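Local coordinates for PF04016 domain protein (Desulfitobacterium hafniense, PDB 3L5O), which is of unknown function but probably binds an adenosyl-type ligand and may take part in heavy-metal chelation, at a site formed between enolase-like and Rossmann-like folds, at residues L40-T45 / A94-A99; H46-S51 / V55-N60; L77-A82 / I101-N106; F248-G253 / Y260-K265. All blocks are in the same frame, centred on the assembly; numbering follows the deposited sequence.

Contact 1: residues L40-T45 / A94-A99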
loop_
_atom_site.group_PDB
_atom_site.type_symbol
_atom_site.label_atom_id
_atom_site.label_comp_id
_atom_site.label_asym_id
_atom_site.label_seq_id
_atom_site.Cartn_x
_atom_site.Cartn_y
_atom_site.Cartn_z
ATOM N N LEU A 40 17.551 6.480 -0.129
ATOM C CA LEU A 40 16.246 7.052 -0.407
ATOM C C LEU A 40 16.235 7.701 -1.789
ATOM O O LEU A 40 17.058 8.562 -2.073
ATOM C CB LEU A 40 15.872 8.094 0.654
ATOM C CG LEU A 40 14.684 9.021 0.354
ATOM C CD1 LEU A 40 13.387 8.297 0.063
ATOM C CD2 LEU A 40 14.487 9.946 1.536
ATOM N N VAL A 41 15.309 7.263 -2.636
ATOM C CA VAL A 41 15.089 7.887 -3.941
ATOM C C VAL A 41 13.609 8.213 -4.118
ATOM O O VAL A 41 12.735 7.408 -3.785
ATOM C CB VAL A 41 15.572 6.995 -5.103
ATOM C CG1 VAL A 41 15.177 7.611 -6.452
ATOM C CG2 VAL A 41 17.075 6.795 -5.029
ATOM N N CYS A 42 13.362 9.410 -4.650
ATOM C CA CYS A 42 12.025 9.904 -4.938
ATOM C C CYS A 42 11.879 9.963 -6.457
ATOM O O CYS A 42 12.436 10.859 -7.103
ATOM C CB CYS A 42 11.848 11.294 -4.310
ATOM S SG CYS A 42 10.175 11.716 -3.776
ATOM N N GLY A 43 11.156 8.999 -7.014
ATOM C CA GLY A 43 10.906 8.940 -8.449
ATOM C C GLY A 43 9.561 9.526 -8.792
ATOM O O GLY A 43 8.837 9.979 -7.899
ATOM N N THR A 44 9.228 9.493 -10.084
ATOM C CA THR A 44 7.986 10.066 -10.607
ATOM C C THR A 44 6.726 9.342 -10.131
ATOM O O THR A 44 5.683 9.981 -9.903
ATOM C CB THR A 44 8.009 10.019 -12.144
ATOM O OG1 THR A 44 9.075 10.839 -12.634
ATOM C CG2 THR A 44 6.738 10.633 -12.747
ATOM N N THR A 45 6.826 8.017 -10.015
ATOM C CA THR A 45 5.689 7.170 -9.632
ATOM C C THR A 45 5.826 6.477 -8.278
ATOM O O THR A 45 4.824 6.011 -7.727
ATOM C CB THR A 45 5.452 6.106 -10.713
ATOM O OG1 THR A 45 6.620 5.281 -10.853
ATOM C CG2 THR A 45 5.285 6.760 -12.081
ATOM N N ALA A 94 4.385 12.252 2.292
ATOM C CA ALA A 94 3.661 11.092 2.832
ATOM C C ALA A 94 4.086 9.805 2.154
ATOM O O ALA A 94 4.238 8.797 2.821
ATOM C CB ALA A 94 2.171 11.283 2.717
ATOM N N SER A 95 4.371 9.863 0.860
ATOM C CA SER A 95 4.812 8.679 0.117
ATOM C C SER A 95 6.162 8.188 0.637
ATOM O O SER A 95 6.373 7.008 0.758
ATOM C CB SER A 95 4.844 8.933 -1.407
ATOM O OG SER A 95 6.010 9.638 -1.817
ATOM N N ILE A 96 7.050 9.110 0.986
ATOM C CA ILE A 96 8.351 8.803 1.632
ATOM C C ILE A 96 8.182 8.140 3.000
ATOM O O ILE A 96 8.874 7.172 3.318
ATOM C CB ILE A 96 9.159 10.114 1.736
ATOM C CG1 ILE A 96 9.526 10.577 0.314
ATOM C CG2 ILE A 96 10.392 9.963 2.582
ATOM C CD1 ILE A 96 10.160 11.967 0.245
ATOM N N GLY A 97 7.266 8.676 3.801
ATOM C CA GLY A 97 6.864 8.088 5.061
ATOM C C GLY A 97 6.384 6.668 4.921
ATOM O O GLY A 97 6.740 5.846 5.731
ATOM N N LEU A 98 5.555 6.374 3.915
ATOM C CA LEU A 98 5.129 4.995 3.692
ATOM C C LEU A 98 6.280 4.103 3.195
ATOM O O LEU A 98 6.372 2.956 3.592
ATOM C CB LEU A 98 3.935 4.930 2.724
ATOM C CG LEU A 98 3.338 3.540 2.437
ATOM C CD1 LEU A 98 2.899 2.801 3.710
ATOM C CD2 LEU A 98 2.161 3.701 1.486
ATOM N N ALA A 99 7.147 4.615 2.331
ATOM C CA ALA A 99 8.361 3.884 1.970
ATOM C C ALA A 99 9.208 3.474 3.214
ATOM O O ALA A 99 9.640 2.327 3.329
ATOM C CB ALA A 99 9.187 4.687 0.943
#

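Contact 2: residues H46-S51 / V55-N60. With IMD (imidazole), chain E.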
loop_
_atom_site.group_PDB
_atom_site.type_symbol
_atom_site.label_atom_id
_atom_site.label_comp_id
_atom_site.label_asym_id
_atom_site.label_seq_id
_atom_site.Cartn_x
_atom_site.Cartn_y
_atom_site.Cartn_z
ATOM N N HIS A 46 7.048 6.378 -7.746
ATOM C CA HIS A 46 7.235 5.861 -6.396
ATOM C C HIS A 46 8.371 6.578 -5.691
ATOM O O HIS A 46 9.256 7.138 -6.324
ATOM C CB HIS A 46 7.565 4.358 -6.368
ATOM C CG HIS A 46 6.436 3.456 -6.775
ATOM N ND1 HIS A 46 6.372 2.874 -8.024
ATOM C CD2 HIS A 46 5.355 3.010 -6.093
ATOM C CE1 HIS A 46 5.293 2.115 -8.094
ATOM N NE2 HIS A 46 4.661 2.179 -6.936
ATOM N N SER A 47 8.306 6.535 -4.363
ATOM C CA SER A 47 9.425 6.803 -3.476
ATOM C C SER A 47 9.905 5.454 -2.937
ATOM O O SER A 47 9.109 4.536 -2.775
ATOM C CB SER A 47 8.981 7.702 -2.323
ATOM O OG SER A 47 8.782 9.041 -2.767
ATOM N N VAL A 48 11.208 5.332 -2.690
ATOM C CA VAL A 48 11.806 4.075 -2.231
ATOM C C VAL A 48 12.881 4.336 -1.148
ATOM O O VAL A 48 13.702 5.250 -1.258
ATOM C CB VAL A 48 12.316 3.212 -3.427
ATOM C CG1 VAL A 48 13.455 3.884 -4.152
ATOM C CG2 VAL A 48 12.718 1.815 -2.969
ATOM N N ILE A 49 12.828 3.539 -0.084
ATOM C CA ILE A 49 13.793 3.587 1.000
ATOM C C ILE A 49 14.366 2.200 1.262
ATOM O O ILE A 49 13.649 1.231 1.259
ATOM C CB ILE A 49 13.110 4.152 2.277
ATOM C CG1 ILE A 49 12.746 5.619 2.039
ATOM C CG2 ILE A 49 13.976 3.975 3.501
ATOM C CD1 ILE A 49 12.350 6.386 3.269
ATOM N N ARG A 50 15.679 2.143 1.474
ATOM C CA ARG A 50 16.379 0.989 2.034
ATOM C C ARG A 50 16.775 1.259 3.467
ATOM O O ARG A 50 17.308 2.315 3.757
ATOM C CB ARG A 50 17.668 0.714 1.270
ATOM C CG ARG A 50 18.348 -0.572 1.716
ATOM C CD ARG A 50 19.493 -1.029 0.804
ATOM N NE ARG A 50 20.622 -0.084 0.780
ATOM C CZ ARG A 50 21.509 0.083 1.741
ATOM N NH1 ARG A 50 21.434 -0.613 2.867
ATOM N NH2 ARG A 50 22.488 0.972 1.588
ATOM N N SER A 51 16.512 0.295 4.350
ATOM C CA SER A 51 17.084 0.249 5.695
ATOM C C SER A 51 17.691 -1.137 5.829
ATOM O O SER A 51 16.941 -2.113 5.827
ATOM C CB SER A 51 16.009 0.422 6.785
ATOM O OG SER A 51 16.576 0.342 8.100
ATOM N N VAL A 55 13.709 -3.123 1.769
ATOM C CA VAL A 55 13.311 -2.053 0.867
ATOM C C VAL A 55 11.783 -1.874 0.884
ATOM O O VAL A 55 11.039 -2.826 0.653
ATOM C CB VAL A 55 13.790 -2.342 -0.583
ATOM C CG1 VAL A 55 13.204 -1.309 -1.567
ATOM C CG2 VAL A 55 15.292 -2.350 -0.633
ATOM N N GLY A 56 11.348 -0.644 1.151
ATOM C CA GLY A 56 9.953 -0.270 1.080
ATOM C C GLY A 56 9.664 0.779 0.024
ATOM O O GLY A 56 10.554 1.571 -0.385
ATOM N N LEU A 57 8.408 0.760 -0.422
ATOM C CA LEU A 57 7.903 1.579 -1.528
ATOM C C LEU A 57 6.657 2.356 -1.084
ATOM O O LEU A 57 5.889 1.894 -0.203
ATOM C CB LEU A 57 7.506 0.700 -2.714
ATOM C CG LEU A 57 8.579 -0.084 -3.452
ATOM C CD1 LEU A 57 7.950 -1.242 -4.207
ATOM C CD2 LEU A 57 9.343 0.832 -4.408
ATOM N N GLY A 58 6.508 3.558 -1.630
ATOM C CA GLY A 58 5.268 4.314 -1.508
ATOM C C GLY A 58 4.919 4.996 -2.831
ATOM O O GLY A 58 5.840 5.391 -3.545
ATOM N N PRO A 59 3.629 5.093 -3.200
ATOM C CA PRO A 59 3.238 5.680 -4.496
ATOM C C PRO A 59 3.173 7.216 -4.546
ATOM O O PRO A 59 2.686 7.835 -3.583
ATOM C CB PRO A 59 1.839 5.094 -4.735
ATOM C CG PRO A 59 1.270 4.929 -3.362
ATOM C CD PRO A 59 2.456 4.610 -2.450
ATOM N N ASN A 60 3.633 7.780 -5.669
ATOM C CA ASN A 60 3.569 9.216 -5.991
ATOM C C ASN A 60 2.587 9.460 -7.125
ATOM O O ASN A 60 2.124 8.515 -7.733
ATOM C CB ASN A 60 4.941 9.711 -6.469
ATOM C CG ASN A 60 5.952 9.766 -5.357
ATOM O OD1 ASN A 60 5.579 9.857 -4.198
ATOM N ND2 ASN A 60 7.239 9.724 -5.701
HETATM N N1 IMD E . -2.109 9.195 -3.040
HETATM C C2 IMD E . -1.099 8.432 -3.534
HETATM N N3 IMD E . -0.145 9.248 -4.037
HETATM C C4 IMD E . -0.545 10.530 -3.858
HETATM C C5 IMD E . -1.783 10.492 -3.231
#

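Contact 3: residues L77-A82 / I101-N106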
loop_
_atom_site.group_PDB
_atom_site.type_symbol
_atom_site.label_atom_id
_atom_site.label_comp_id
_atom_site.label_asym_id
_atom_site.label_seq_id
_atom_site.Cartn_x
_atom_site.Cartn_y
_atom_site.Cartn_z
ATOM N N LEU A 77 18.606 9.272 9.398
ATOM C CA LEU A 77 17.681 9.351 10.520
ATOM C C LEU A 77 17.112 7.987 10.781
ATOM O O LEU A 77 17.058 7.151 9.893
ATOM C CB LEU A 77 16.529 10.339 10.225
ATOM C CG LEU A 77 16.927 11.829 10.240
ATOM C CD1 LEU A 77 15.704 12.709 10.012
ATOM C CD2 LEU A 77 17.597 12.194 11.508
ATOM N N PRO A 78 16.653 7.757 11.999
ATOM C CA PRO A 78 15.841 6.575 12.265
ATOM C C PRO A 78 14.683 6.464 11.320
ATOM O O PRO A 78 13.951 7.416 11.024
ATOM C CB PRO A 78 15.353 6.798 13.703
ATOM C CG PRO A 78 16.429 7.592 14.309
ATOM C CD PRO A 78 16.865 8.552 13.223
ATOM N N LEU A 79 14.507 5.246 10.844
ATOM C CA LEU A 79 13.393 4.895 10.019
ATOM C C LEU A 79 12.068 5.289 10.665
ATOM O O LEU A 79 11.133 5.731 9.989
ATOM C CB LEU A 79 13.452 3.386 9.776
ATOM C CG LEU A 79 12.893 2.798 8.506
ATOM C CD1 LEU A 79 13.577 3.409 7.266
ATOM C CD2 LEU A 79 13.085 1.289 8.568
ATOM N N ARG A 80 11.971 5.153 11.978
ATOM C CA ARG A 80 10.719 5.499 12.642
ATOM C C ARG A 80 10.448 7.003 12.638
ATOM O O ARG A 80 9.295 7.427 12.649
ATOM C CB ARG A 80 10.694 4.966 14.059
ATOM C CG ARG A 80 9.330 5.126 14.676
ATOM C CD ARG A 80 9.160 4.421 15.987
ATOM N NE ARG A 80 10.082 4.888 17.006
ATOM C CZ ARG A 80 10.318 4.228 18.130
ATOM N NH1 ARG A 80 9.713 3.060 18.359
ATOM N NH2 ARG A 80 11.156 4.728 19.030
ATOM N N VAL A 81 11.509 7.805 12.636
ATOM C CA VAL A 81 11.370 9.265 12.555
ATOM C C VAL A 81 10.885 9.655 11.134
ATOM O O VAL A 81 9.913 10.388 10.984
ATOM C CB VAL A 81 12.667 9.994 12.962
ATOM C CG1 VAL A 81 12.537 11.488 12.740
ATOM C CG2 VAL A 81 12.994 9.725 14.431
ATOM N N ALA A 82 11.563 9.149 10.119
ATOM C CA ALA A 82 11.145 9.312 8.733
ATOM C C ALA A 82 9.691 8.807 8.456
ATOM O O ALA A 82 9.002 9.384 7.654
ATOM C CB ALA A 82 12.098 8.585 7.809
ATOM N N ILE A 101 8.042 3.149 6.390
ATOM C CA ILE A 101 7.280 2.081 7.057
ATOM C C ILE A 101 7.558 0.719 6.418
ATOM O O ILE A 101 7.805 -0.275 7.114
ATOM C CB ILE A 101 5.775 2.409 7.035
ATOM C CG1 ILE A 101 5.491 3.551 8.002
ATOM C CG2 ILE A 101 4.928 1.176 7.377
ATOM C CD1 ILE A 101 4.127 4.168 7.824
ATOM N N ASN A 102 7.557 0.687 5.087
ATOM C CA ASN A 102 7.637 -0.591 4.371
ATOM C C ASN A 102 9.060 -1.141 4.357
ATOM O O ASN A 102 9.258 -2.341 4.151
ATOM C CB ASN A 102 7.067 -0.458 2.956
ATOM C CG ASN A 102 5.547 -0.314 2.952
ATOM O OD1 ASN A 102 4.853 -0.817 3.829
ATOM N ND2 ASN A 102 5.038 0.383 1.973
ATOM N N ALA A 103 10.045 -0.275 4.601
ATOM C CA ALA A 103 11.446 -0.707 4.734
ATOM C C ALA A 103 11.611 -1.567 5.977
ATOM O O ALA A 103 12.366 -2.490 5.955
ATOM C CB ALA A 103 12.367 0.473 4.790
ATOM N N TYR A 104 10.891 -1.272 7.059
ATOM C CA TYR A 104 10.873 -2.201 8.212
ATOM C C TYR A 104 10.012 -3.447 7.889
ATOM O O TYR A 104 10.555 -4.530 7.772
ATOM C CB TYR A 104 10.331 -1.556 9.464
ATOM C CG TYR A 104 10.188 -2.551 10.588
ATOM C CD1 TYR A 104 11.308 -3.176 11.136
ATOM C CD2 TYR A 104 8.951 -2.854 11.111
ATOM C CE1 TYR A 104 11.179 -4.089 12.167
ATOM C CE2 TYR A 104 8.813 -3.761 12.142
ATOM C CZ TYR A 104 9.925 -4.365 12.664
ATOM O OH TYR A 104 9.739 -5.243 13.687
ATOM N N TYR A 105 8.693 -3.281 7.750
ATOM C CA TYR A 105 7.778 -4.443 7.705
ATOM C C TYR A 105 7.997 -5.420 6.542
ATOM O O TYR A 105 7.771 -6.659 6.682
ATOM C CB TYR A 105 6.330 -3.977 7.725
ATOM C CG TYR A 105 5.915 -3.303 9.007
ATOM C CD1 TYR A 105 5.585 -4.058 10.132
ATOM C CD2 TYR A 105 5.839 -1.914 9.101
ATOM C CE1 TYR A 105 5.222 -3.454 11.320
ATOM C CE2 TYR A 105 5.474 -1.298 10.302
ATOM C CZ TYR A 105 5.156 -2.077 11.407
ATOM O OH TYR A 105 4.770 -1.512 12.610
ATOM N N ASN A 106 8.467 -4.878 5.418
ATOM C CA ASN A 106 8.638 -5.651 4.186
ATOM C C ASN A 106 10.079 -6.065 3.950
ATOM O O ASN A 106 10.439 -6.497 2.851
ATOM C CB ASN A 106 8.092 -4.904 2.934
ATOM C CG ASN A 106 6.620 -4.517 3.058
ATOM O OD1 ASN A 106 5.977 -4.777 4.072
ATOM N ND2 ASN A 106 6.088 -3.867 2.020
#

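Contact 4: residues F248-G253 / Y260-K265. With EDO (1,2-ethanediol), chain F; EDO (1,2-ethanediol), chain G.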
loop_
_atom_site.group_PDB
_atom_site.type_symbol
_atom_site.label_atom_id
_atom_site.label_comp_id
_atom_site.label_asym_id
_atom_site.label_seq_id
_atom_site.Cartn_x
_atom_site.Cartn_y
_atom_site.Cartn_z
ATOM N N PHE A 248 15.674 0.038 -6.982
ATOM C CA PHE A 248 16.104 1.441 -7.059
ATOM C C PHE A 248 16.323 1.913 -8.494
ATOM O O PHE A 248 15.969 3.036 -8.833
ATOM C CB PHE A 248 17.366 1.676 -6.237
ATOM C CG PHE A 248 17.098 1.995 -4.775
ATOM C CD1 PHE A 248 16.791 0.982 -3.864
ATOM C CD2 PHE A 248 17.152 3.308 -4.321
ATOM C CE1 PHE A 248 16.557 1.276 -2.512
ATOM C CE2 PHE A 248 16.928 3.606 -2.989
ATOM C CZ PHE A 248 16.619 2.582 -2.076
ATOM N N ARG A 249 16.891 1.053 -9.332
ATOM C CA ARG A 249 17.052 1.378 -10.746
ATOM C C ARG A 249 15.710 1.720 -11.344
ATOM O O ARG A 249 15.564 2.749 -11.978
ATOM C CB ARG A 249 17.728 0.234 -11.509
ATOM C CG ARG A 249 19.161 -0.029 -11.035
ATOM C CD ARG A 249 20.027 -0.841 -11.999
ATOM N NE ARG A 249 19.692 -2.272 -12.020
ATOM C CZ ARG A 249 20.242 -3.201 -11.226
ATOM N NH1 ARG A 249 21.172 -2.885 -10.325
ATOM N NH2 ARG A 249 19.854 -4.470 -11.342
ATOM N N ILE A 250 14.711 0.880 -11.100
ATOM C CA ILE A 250 13.386 1.082 -11.660
ATOM C C ILE A 250 12.751 2.383 -11.155
ATOM O O ILE A 250 12.244 3.172 -11.952
ATOM C CB ILE A 250 12.463 -0.144 -11.339
ATOM C CG1 ILE A 250 12.946 -1.395 -12.097
ATOM C CG2 ILE A 250 11.011 0.180 -11.672
ATOM C CD1 ILE A 250 12.444 -2.719 -11.539
ATOM N N VAL A 251 12.766 2.597 -9.838
ATOM C CA VAL A 251 12.108 3.767 -9.230
ATOM C C VAL A 251 12.745 5.072 -9.712
ATOM O O VAL A 251 12.060 6.085 -9.878
ATOM C CB VAL A 251 12.157 3.741 -7.658
ATOM C CG1 VAL A 251 11.539 5.024 -7.061
ATOM C CG2 VAL A 251 11.456 2.493 -7.098
ATOM N N ALA A 252 14.053 5.023 -9.953
ATOM C CA ALA A 252 14.813 6.180 -10.402
ATOM C C ALA A 252 14.640 6.480 -11.893
ATOM O O ALA A 252 15.195 7.462 -12.380
ATOM C CB ALA A 252 16.297 5.982 -10.087
ATOM N N GLY A 253 13.925 5.621 -12.614
ATOM C CA GLY A 253 13.683 5.801 -14.041
ATOM C C GLY A 253 14.811 5.310 -14.938
ATOM O O GLY A 253 14.762 5.515 -16.156
ATOM N N TYR A 260 7.334 -4.629 -10.366
ATOM C CA TYR A 260 7.127 -6.051 -10.094
ATOM C C TYR A 260 8.261 -6.948 -10.558
ATOM O O TYR A 260 8.441 -8.028 -10.023
ATOM C CB TYR A 260 5.792 -6.528 -10.683
ATOM C CG TYR A 260 4.603 -5.864 -10.034
ATOM C CD1 TYR A 260 4.183 -6.242 -8.755
ATOM C CD2 TYR A 260 3.917 -4.834 -10.680
ATOM C CE1 TYR A 260 3.095 -5.624 -8.144
ATOM C CE2 TYR A 260 2.826 -4.212 -10.075
ATOM C CZ TYR A 260 2.421 -4.611 -8.811
ATOM O OH TYR A 260 1.344 -3.992 -8.225
ATOM N N SER A 261 9.031 -6.487 -11.538
ATOM C CA SER A 261 10.237 -7.190 -11.994
ATOM C C SER A 261 11.281 -7.411 -10.903
ATOM O O SER A 261 12.094 -8.341 -10.991
ATOM C CB SER A 261 10.892 -6.405 -13.133
ATOM O OG SER A 261 9.968 -6.230 -14.187
ATOM N N ALA A 262 11.275 -6.531 -9.902
ATOM C CA ALA A 262 12.270 -6.555 -8.828
ATOM C C ALA A 262 11.848 -7.378 -7.606
ATOM O O ALA A 262 12.536 -7.346 -6.582
ATOM C CB ALA A 262 12.603 -5.126 -8.396
ATOM N N GLY A 263 10.732 -8.103 -7.700
ATOM C CA GLY A 263 10.320 -8.976 -6.615
ATOM C C GLY A 263 9.097 -9.836 -6.865
ATOM O O GLY A 263 8.826 -10.237 -7.976
ATOM N N GLN A 264 8.347 -10.080 -5.802
ATOM C CA GLN A 264 7.308 -11.097 -5.753
ATOM C C GLN A 264 6.105 -10.547 -4.986
ATOM O O GLN A 264 6.278 -9.893 -3.972
ATOM C CB GLN A 264 7.897 -12.301 -5.015
ATOM C CG GLN A 264 6.956 -13.437 -4.628
ATOM C CD GLN A 264 7.709 -14.590 -3.954
ATOM O OE1 GLN A 264 8.869 -14.434 -3.553
ATOM N NE2 GLN A 264 7.052 -15.745 -3.833
ATOM N N LYS A 265 4.895 -10.812 -5.463
ATOM C CA LYS A 265 3.690 -10.469 -4.724
ATOM C C LYS A 265 3.550 -11.396 -3.513
ATOM O O LYS A 265 3.879 -12.580 -3.596
ATOM C CB LYS A 265 2.443 -10.603 -5.609
ATOM C CG LYS A 265 2.411 -9.647 -6.818
ATOM C CD LYS A 265 1.171 -9.842 -7.666
ATOM C CE LYS A 265 0.974 -8.685 -8.638
ATOM N NZ LYS A 265 -0.164 -8.879 -9.578
HETATM C C1 EDO F . -0.181 -6.379 -4.988
HETATM O O1 EDO F . 0.918 -5.781 -5.661
HETATM C C2 EDO F . -0.287 -7.879 -5.224
HETATM O O2 EDO F . -0.175 -8.654 -4.030
HETATM C C1 EDO G . -2.922 -6.998 -7.563
HETATM O O1 EDO G . -2.235 -8.208 -7.808
HETATM C C2 EDO G . -2.108 -5.831 -8.073
HETATM O O2 EDO G . -2.701 -5.338 -9.259
#

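Contact 1: residues L40-T45 / A94-A99
I96 carries the whole meeting of the helical segment A94-A99 with strand residues L40 and C42, an example of how one branched side chain can seat a helix on a sheet. Along the helix, S95 comes just before it; in the conformer given, its OG appears to bond V92 O and S47 OG, which is doubtful because S95 is modelled twice. At I96 the two branches divide the work. CG2 lies anti to the backbone N (chi1 -67° for CG1) and meets CD2 of L40 at 4.2 Å. The other branch runs on extended through CG1, chi2 172°, and places CD1 at 4.0 Å from SG of C42. That second touch is less certain, because C42 is modelled in two conformers. A99, one turn past S95, looks the same way but packs on I49 instead. No hydrogen bond crosses between the two segments, and the backbones come no nearer than 7.6 Å, CA of I96 to CA of C42, so side chains alone make the contact. The helix thus rides over an edge strand of the three-stranded antiparallel sheet, strand 46-51 filling in beside I96 through S47, while L74 of helix 68-74 packs against both L40 and I96.

Contact 2: residues H46-S51 / V55-N60
A beta hairpin joins H46-S51 to V55-N60, and its ladder alternates. S47 with G58 and I49 with G56 are hydrogen-bonded pairs, whereas H46 with P59, V48 with L57 and R50 with V55 are non-hydrogen-bonded ones. The S47 N to G58 O bond is 2.8 Å long and runs nearly along the C=O axis; G58 N answers to S47 O at 3.0 Å. On the face bearing H46, V48, V55 and L57, the valines cross obliquely and press tightly, V48 CG2 to V55 CG1 being 3.5 Å. With chi1 at 65°, V48 sends CG2 anti to its backbone N, and the same methyl meets L57 CD2 at 3.8 Å. H46 has the edge of its ring by the carbonyl of G58. On the other face both partners of S47 and I49 are glycines. N60 ND2 gives S47 OG a weak bond of 3.4 Å and also bonds G43 O; its OD1 faces S95 OG, a bond left doubtful by the two S95 conformers. P59 O receives a weak bond from an imidazole, probably of crystallisation origin. Strand 39-42 flanks H46-S51; helix 91-105 covers the side of S47 and I49, while helix 244-251 packs F248 and V251 on V48.

Contact 3: residues L77-A82 / I101-N106
L79 puts both its methyls against the last turn of the helix that runs through I101-Y105. CD2 makes the more contacts, lying 3.7 Å from the backbone N of Y104 and 3.9 Å from CB of A103. CD1 meets that same CB at 4.0 Å, so the small alanine side chain rests against the fork of the leucine. CD2 also reaches CB of Y104, at 4.1 Å, though the phenol ring beyond it heads elsewhere. With CG roughly anti to the backbone N of L79 (chi1 -151°), the fork is directed at the helix. No polar bond links the two segments, and the contact is wholly apolar side chain against side chain and backbone. Both segments belong to the part of the chain in which a three-stranded antiparallel sheet is followed by a run of helices, consistent with the enolase-like fold reported for this protein. L79 stands on that junction, since I49 and S51 of strand 46-51 and A100 of the longer helix also touch it. Further out, P78 occupies the N-cap of the short helix, and backbone bonds tie L79 to F35 and L77 to V37. F35 meets the Y104 ring edge-to-face. That ring in turn lays its CD2 3.5 Å above the plane of the Y105 ring, over its centre, and Y105 OH bonds M27 O.

Contact 4: residues F248-G253 / Y260-K265
The C-terminal end of helix 244-251 meets the short 3-10 segment that leads into strand 263-269, with I250 set against S261 and A262. The helix leaves strand 235-241 and the chain returns as the antiparallel edge strand beside it, within a mixed sheet that is consistent with the Rossmann-like fold reported for this protein. I250 touches through its tip alone. Its CG1 is anti to the carbonyl carbon (chi1 -68°), and the chain continues extended to CD1, which rests 4.0 Å from CB of A262 and 4.3 Å from CB of S261. Beyond I250 the helix closes in a Schellman motif, where G253 takes a positive phi of 83° and its N bonds I250 O. On the far side of the 3-10 segment, Y260 stands with its ring roughly at right angles to that of F239. Y260 OH shares a 3.2 Å hydrogen bond with O1 of one ethanediol, which lies in the plane of the ring at its edge. K265 reaches out extended so that NZ donates to O1 of a second ethanediol at 2.8 Å. Chemically, then, helix and 3-10 segment meet by dispersion contacts over a small area, while Y260 OH and K265 NZ hold ethanediol molecules, probably from the crystallisation liquor, and NZ has D130 as a weak, long-range partner.

Overall arrangement
Contacts 1 and 2 lie closest, their centres 5 Å apart, since strands 39-42 and 46-51 are neighbours in one sheet. Contact 3 shares helix 91-105 with contact 1, 12 Å away between centres, and is tied to contact 2 by a bond from N102 ND2 to L57 O of 2.8 Å. Contact 4 probably belongs to the Rossmann-like part, yet its helix packs on the three-stranded sheet. F248 CD2 packs 3.6 Å from V41 CG2, and V251 CG1 lies 3.7 Å from V48 CG1. The hairpin of contact 2 therefore lies between helix 91-105 and helix 244-251, probably one from each of the folds whose combination is reported to form the active site. Contacts 3 and 4, about 19 Å apart between centres, do not touch.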